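Long-range contact in DyP2 (PDB 4G2C), which is a bacterial haem-containing dye peroxidase that probably uses hydrogen peroxide to oxidise dyes and perhaps lignin-related compounds: residues A[330-342]-A[349-361]. Numbering follows the deposited sequence.
Sequences VGNDFSYDSDKLG and AHIRKTNPRGSGG. With HEM (protoporphyrin IX containing Fe), chain C; ACT (acetate ion), chain K; ACT (acetate ion), chain H.
The guanidinium of Arg357 lies flat on the Phe334 ring, its plane turned only 9° from that of the ring, while its nitrogens bind two backbone carbonyls, an amide and a haem propionate. CZ of Arg357 sits 3.7 Å from the centroid of the Phe334 ring, off-centre, in a cation-pi contact. NH1 of Arg357 donates to the carbonyl O of both Asn332 and Phe334. NH2 of Arg357 reaches Asn332 OD1 (2.8 Å) and makes a nearly straight bond of 2.7 Å to O2D of the haem, so stacking and hydrogen bonding together fix the rotation of this group. A chain extended from CG to NE carries it there. NE of Arg357 turns instead to a water that also meets Tyr336 OH, Asn355 O and haem O2D.

This is the proximal side of a DyP-type peroxidase: in helix 350-354, His350 NE2 ligates the iron at 2.1 Å, and its ND1 is hydrogen-bonded to Asp441 OD2. Asn355, just after the helix, holds the same propionate through ND2 and haem O1D, and its OD1 accepts from Arg357 N in an Asx turn.

Farther from the haem, Tyr336 presents one face to Arg352, whose CG stands over the ring 4.0 Å from its centroid; the guanidinium lies farther along, over the CB end of the Tyr336 ring, stacked at 23° to it. Both terminal nitrogens of Arg352 converge on Asp339 O, which also accepts from Gly342 N within a type I turn. Arg352 NH1 adds a long salt bridge of 3.4 Å to Asp339 OD2, an oxygen that Thr319 also binds.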
loop_
_atom_site.group_PDB
_atom_site.type_symbol
_atom_site.label_atom_id
_atom_site.label_comp_id
_atom_site.label_asym_id
_atom_site.label_seq_id
_atom_site.Cartn_x
_atom_site.Cartn_y
_atom_site.Cartn_z
ATOM N N VAL A 330 -15.060 10.351 5.181
ATOM C CA VAL A 330 -14.210 10.553 4.025
ATOM C C VAL A 330 -14.806 9.749 2.879
ATOM O O VAL A 330 -15.002 8.547 3.011
ATOM C CB VAL A 330 -12.791 10.039 4.297
ATOM C CG1 VAL A 330 -11.941 10.139 3.021
ATOM C CG2 VAL A 330 -12.163 10.826 5.450
ATOM N N GLY A 331 -15.095 10.400 1.758
ATOM C CA GLY A 331 -15.731 9.696 0.655
ATOM C C GLY A 331 -14.760 9.015 -0.291
ATOM O O GLY A 331 -13.589 9.364 -0.334
ATOM N N ASN A 332 -15.259 8.051 -1.061
ATOM C CA ASN A 332 -14.498 7.445 -2.153
ATOM C C ASN A 332 -15.342 7.222 -3.415
ATOM O O ASN A 332 -14.859 6.673 -4.407
ATOM C CB ASN A 332 -13.874 6.107 -1.723
ATOM C CG ASN A 332 -12.710 5.708 -2.604
ATOM O OD1 ASN A 332 -11.896 6.549 -2.967
ATOM N ND2 ASN A 332 -12.638 4.433 -2.975
ATOM N N ASP A 333 -16.601 7.647 -3.368
ATOM C CA ASP A 333 -17.525 7.449 -4.470
ATOM C C ASP A 333 -17.445 8.574 -5.504
ATOM O O ASP A 333 -18.325 9.432 -5.576
ATOM C CB ASP A 333 -18.945 7.359 -3.930
ATOM C CG ASP A 333 -19.864 6.641 -4.873
ATOM O OD1 ASP A 333 -19.345 6.059 -5.846
ATOM O OD2 ASP A 333 -21.088 6.657 -4.644
ATOM N N PHE A 334 -16.379 8.565 -6.294
ATOM C CA PHE A 334 -16.183 9.564 -7.346
ATOM C C PHE A 334 -15.314 8.984 -8.461
ATOM O O PHE A 334 -14.566 8.021 -8.252
ATOM C CB PHE A 334 -15.470 10.804 -6.790
ATOM C CG PHE A 334 -14.096 10.512 -6.245
ATOM C CD1 PHE A 334 -12.985 10.469 -7.096
ATOM C CD2 PHE A 334 -13.920 10.225 -4.897
ATOM C CE1 PHE A 334 -11.716 10.179 -6.607
ATOM C CE2 PHE A 334 -12.650 9.917 -4.391
ATOM C CZ PHE A 334 -11.543 9.902 -5.244
ATOM N N SER A 335 -15.422 9.585 -9.641
ATOM C CA SER A 335 -14.543 9.308 -10.764
ATOM C C SER A 335 -14.133 10.670 -11.284
ATOM O O SER A 335 -14.536 11.690 -10.739
ATOM C CB SER A 335 -15.276 8.537 -11.875
ATOM O OG SER A 335 -16.176 9.379 -12.585
ATOM N N TYR A 336 -13.346 10.690 -12.355
ATOM C CA TYR A 336 -12.914 11.944 -12.952
ATOM C C TYR A 336 -13.668 12.283 -14.248
ATOM O O TYR A 336 -13.190 13.082 -15.057
ATOM C CB TYR A 336 -11.411 11.885 -13.222
ATOM C CG TYR A 336 -10.633 11.606 -11.976
ATOM C CD1 TYR A 336 -10.410 12.610 -11.040
ATOM C CD2 TYR A 336 -10.130 10.336 -11.722
ATOM C CE1 TYR A 336 -9.712 12.355 -9.875
ATOM C CE2 TYR A 336 -9.427 10.073 -10.568
ATOM C CZ TYR A 336 -9.221 11.090 -9.647
ATOM O OH TYR A 336 -8.517 10.836 -8.500
ATOM N N ASP A 337 -14.836 11.670 -14.434
ATOM C CA ASP A 337 -15.594 11.815 -15.676
ATOM C C ASP A 337 -16.178 13.220 -15.850
ATOM O O ASP A 337 -16.529 13.606 -16.956
ATOM C CB ASP A 337 -16.697 10.744 -15.771
ATOM C CG ASP A 337 -16.145 9.361 -16.094
ATOM O OD1 ASP A 337 -14.943 9.253 -16.427
ATOM O OD2 ASP A 337 -16.908 8.380 -16.014
ATOM N N SER A 338 -16.294 13.968 -14.755
ATOM C CA SER A 338 -16.658 15.385 -14.811
ATOM C C SER A 338 -15.461 16.279 -14.562
ATOM O O SER A 338 -15.624 17.421 -14.117
ATOM C CB SER A 338 -17.730 15.721 -13.776
ATOM O OG SER A 338 -18.959 15.102 -14.087
ATOM N N ASP A 339 -14.269 15.769 -14.867
ATOM C CA ASP A 339 -13.009 16.461 -14.585
ATOM C C ASP A 339 -11.982 16.041 -15.654
ATOM O O ASP A 339 -10.786 15.942 -15.395
ATOM C CB ASP A 339 -12.528 16.058 -13.182
ATOM C CG ASP A 339 -11.441 16.979 -12.614
ATOM O OD1 ASP A 339 -11.060 17.989 -13.246
ATOM O OD2 ASP A 339 -10.980 16.693 -11.488
ATOM N N LYS A 340 -12.465 15.783 -16.860
ATOM C CA LYS A 340 -11.624 15.275 -17.949
ATOM C C LYS A 340 -10.532 16.258 -18.384
ATOM O O LYS A 340 -9.561 15.867 -19.026
ATOM C CB LYS A 340 -12.494 14.871 -19.149
ATOM C CG LYS A 340 -13.400 13.662 -18.881
ATOM C CD LYS A 340 -14.132 13.234 -20.146
ATOM C CE LYS A 340 -14.958 11.963 -19.929
ATOM N NZ LYS A 340 -16.403 12.259 -19.674
ATOM N N LEU A 341 -10.689 17.525 -18.018
ATOM C CA LEU A 341 -9.709 18.557 -18.341
ATOM C C LEU A 341 -8.725 18.800 -17.193
ATOM O O LEU A 341 -7.784 19.590 -17.326
ATOM C CB LEU A 341 -10.426 19.864 -18.687
ATOM C CG LEU A 341 -11.256 19.883 -19.978
ATOM C CD1 LEU A 341 -12.186 21.090 -20.024
ATOM C CD2 LEU A 341 -10.322 19.903 -21.164
ATOM N N GLY A 342 -8.959 18.140 -16.060
ATOM C CA GLY A 342 -8.070 18.265 -14.916
ATOM C C GLY A 342 -8.068 19.637 -14.261
ATOM O O GLY A 342 -7.098 20.018 -13.611
ATOM N N ALA A 349 -1.897 14.687 -10.035
ATOM C CA ALA A 349 -2.094 14.463 -8.597
ATOM C C ALA A 349 -1.863 12.979 -8.282
ATOM O O ALA A 349 -2.147 12.116 -9.114
ATOM C CB ALA A 349 -3.486 14.910 -8.146
ATOM N N HIS A 350 -1.349 12.680 -7.093
ATOM C CA HIS A 350 -0.927 11.311 -6.757
ATOM C C HIS A 350 -1.989 10.221 -7.012
ATOM O O HIS A 350 -1.714 9.211 -7.675
ATOM C CB HIS A 350 -0.449 11.266 -5.303
ATOM C CG HIS A 350 -0.103 9.892 -4.794
ATOM N ND1 HIS A 350 0.844 9.080 -5.385
ATOM C CD2 HIS A 350 -0.547 9.216 -3.705
ATOM C CE1 HIS A 350 0.940 7.948 -4.707
ATOM N NE2 HIS A 350 0.118 8.014 -3.674
ATOM N N ILE A 351 -3.190 10.417 -6.476
ATOM C CA ILE A 351 -4.224 9.394 -6.602
ATOM C C ILE A 351 -4.750 9.262 -8.034
ATOM O O ILE A 351 -5.247 8.197 -8.418
ATOM C CB ILE A 351 -5.405 9.615 -5.602
ATOM C CG1 ILE A 351 -6.218 10.876 -5.948
ATOM C CG2 ILE A 351 -4.888 9.663 -4.163
ATOM C CD1 ILE A 351 -7.521 11.011 -5.117
ATOM N N ARG A 352 -4.632 10.332 -8.824
ATOM C CA ARG A 352 -5.116 10.316 -10.203
ATOM C C ARG A 352 -4.091 9.612 -11.099
ATOM O O ARG A 352 -4.464 8.841 -11.981
ATOM C CB ARG A 352 -5.429 11.737 -10.713
ATOM C CG ARG A 352 -6.181 11.754 -12.063
ATOM C CD ARG A 352 -6.703 13.154 -12.487
ATOM N NE ARG A 352 -7.408 13.095 -13.769
ATOM C CZ ARG A 352 -8.371 13.931 -14.157
ATOM N NH1 ARG A 352 -8.765 14.926 -13.371
ATOM N NH2 ARG A 352 -8.946 13.763 -15.343
ATOM N N LYS A 353 -2.809 9.881 -10.853
ATOM C CA LYS A 353 -1.703 9.151 -11.470
ATOM C C LYS A 353 -1.843 7.643 -11.180
ATOM O O LYS A 353 -1.699 6.816 -12.076
ATOM C CB LYS A 353 -0.343 9.633 -10.929
ATOM C CG LYS A 353 0.168 11.010 -11.401
ATOM C CD LYS A 353 0.611 11.054 -12.894
ATOM C CE LYS A 353 1.975 10.428 -13.109
ATOM N NZ LYS A 353 2.521 10.571 -14.486
ATOM N N THR A 354 -2.137 7.299 -9.929
ATOM C CA THR A 354 -2.078 5.905 -9.500
ATOM C C THR A 354 -3.419 5.169 -9.622
ATOM O O THR A 354 -3.486 3.947 -9.506
ATOM C CB THR A 354 -1.531 5.791 -8.078
ATOM O OG1 THR A 354 -2.432 6.427 -7.166
ATOM C CG2 THR A 354 -0.169 6.475 -7.998
ATOM N N ASN A 355 -4.481 5.926 -9.844
ATOM C CA ASN A 355 -5.774 5.361 -10.201
ATOM C C ASN A 355 -6.613 6.405 -10.914
ATOM O O ASN A 355 -7.383 7.142 -10.284
ATOM C CB ASN A 355 -6.522 4.823 -8.979
ATOM C CG ASN A 355 -7.885 4.256 -9.340
ATOM O OD1 ASN A 355 -8.231 4.169 -10.523
ATOM N ND2 ASN A 355 -8.665 3.855 -8.327
ATOM N N PRO A 356 -6.455 6.477 -12.237
ATOM C CA PRO A 356 -7.252 7.340 -13.107
ATOM C C PRO A 356 -8.744 6.981 -13.115
ATOM O O PRO A 356 -9.522 7.717 -13.712
ATOM C CB PRO A 356 -6.664 7.076 -14.508
ATOM C CG PRO A 356 -5.354 6.382 -14.280
ATOM C CD PRO A 356 -5.515 5.630 -12.995
ATOM N N ARG A 357 -9.136 5.874 -12.497
ATOM C CA ARG A 357 -10.550 5.512 -12.417
ATOM C C ARG A 357 -11.251 5.557 -13.777
ATOM O O ARG A 357 -12.361 6.081 -13.895
ATOM C CB ARG A 357 -11.278 6.408 -11.398
ATOM C CG ARG A 357 -10.754 6.236 -9.974
ATOM C CD ARG A 357 -11.442 7.126 -8.939
ATOM N NE ARG A 357 -10.741 7.003 -7.659
ATOM C CZ ARG A 357 -11.324 6.878 -6.464
ATOM N NH1 ARG A 357 -12.643 6.906 -6.336
ATOM N NH2 ARG A 357 -10.567 6.748 -5.384
ATOM N N GLY A 358 -10.596 5.022 -14.803
ATOM C CA GLY A 358 -11.208 4.911 -16.119
ATOM C C GLY A 358 -10.962 6.088 -17.060
ATOM O O GLY A 358 -11.429 6.091 -18.198
ATOM N N SER A 359 -10.212 7.082 -16.598
ATOM C CA SER A 359 -9.949 8.268 -17.399
ATOM C C SER A 359 -8.524 8.311 -17.961
ATOM O O SER A 359 -8.127 9.314 -18.561
ATOM C CB SER A 359 -10.185 9.518 -16.552
ATOM O OG SER A 359 -9.207 9.603 -15.527
ATOM N N GLY A 360 -7.755 7.238 -17.753
ATOM C CA GLY A 360 -6.343 7.199 -18.128
ATOM C C GLY A 360 -6.108 7.443 -19.604
ATOM O O GLY A 360 -5.153 8.128 -19.996
ATOM N N GLY A 361 -6.978 6.871 -20.431
ATOM C CA GLY A 361 -6.909 7.090 -21.860
ATOM C C GLY A 361 -6.012 6.126 -22.619
ATOM O O GLY A 361 -6.004 6.128 -23.857
HETATM C CHA HEM C . -3.672 6.740 -2.221
HETATM C CHB HEM C . 0.061 8.853 0.066
HETATM C CHC HEM C . 3.132 5.587 -1.803
HETATM C CHD HEM C . -0.433 4.003 -4.667
HETATM C C1A HEM C . -2.937 7.587 -1.426
HETATM C C2A HEM C . -3.479 8.671 -0.633
HETATM C C3A HEM C . -2.446 9.245 -0.003
HETATM C C4A HEM C . -1.225 8.548 -0.370
HETATM C CMA HEM C . -2.518 10.444 0.957
HETATM C CAA HEM C . -4.983 9.057 -0.555
HETATM C CBA HEM C . -5.678 8.181 0.492
HETATM C CGA HEM C . -6.139 6.863 -0.087
HETATM O O1A HEM C . -6.865 6.847 -1.098
HETATM O O2A HEM C . -5.786 5.798 0.461
HETATM C C1B HEM C . 1.234 8.176 -0.231
HETATM C C2B HEM C . 2.579 8.453 0.271
HETATM C C3B HEM C . 3.414 7.536 -0.257
HETATM C C4B HEM C . 2.639 6.646 -1.086
HETATM C CMB HEM C . 2.951 9.619 1.221
HETATM C CAB HEM C . 4.934 7.360 -0.045
HETATM C CBB HEM C . 5.545 7.884 1.021
HETATM C C1C HEM C . 2.448 4.927 -2.800
HETATM C C2C HEM C . 3.029 4.019 -3.776
HETATM C C3C HEM C . 2.030 3.571 -4.554
HETATM C C4C HEM C . 0.800 4.186 -4.098
HETATM C CMC HEM C . 4.529 3.616 -3.862
HETATM C CAC HEM C . 2.137 2.612 -5.764
HETATM C CBC HEM C . 3.297 2.432 -6.415
HETATM C C1D HEM C . -1.629 4.542 -4.241
HETATM C C2D HEM C . -2.918 4.131 -4.731
HETATM C C3D HEM C . -3.907 4.978 -3.947
HETATM C C4D HEM C . -3.137 5.820 -3.087
HETATM C CMD HEM C . -3.210 3.059 -5.796
HETATM C CAD HEM C . -5.418 4.991 -4.063
HETATM C CBD HEM C . -5.686 5.751 -5.346
HETATM C CGD HEM C . -7.171 5.636 -5.547
HETATM O O1D HEM C . -7.667 4.480 -5.602
HETATM O O2D HEM C . -7.838 6.704 -5.597
HETATM N NA HEM C . -1.576 7.533 -1.238
HETATM N NB HEM C . 1.323 7.066 -1.049
HETATM N NC HEM C . 1.083 5.007 -3.028
HETATM N ND HEM C . -1.805 5.532 -3.281
HETATM FE FE HEM C . -0.182 6.459 -2.238
HETATM C C ACT K . -14.640 18.259 -17.606
HETATM O O ACT K . -15.090 17.097 -17.793
HETATM O OXT ACT K . -13.436 18.404 -17.258
HETATM C CH3 ACT K . -15.503 19.460 -17.786
HETATM C C ACT H . -19.775 7.260 -13.971
HETATM O O ACT H . -20.189 7.809 -15.026
HETATM O OXT ACT H . -18.726 7.734 -13.457
HETATM C CH3 ACT H . -20.501 6.095 -13.356
HETATM O O HOH W 1 -8.187 8.186 -7.980
HETATM O O HOH W 2 -13.098 8.783 -14.406
#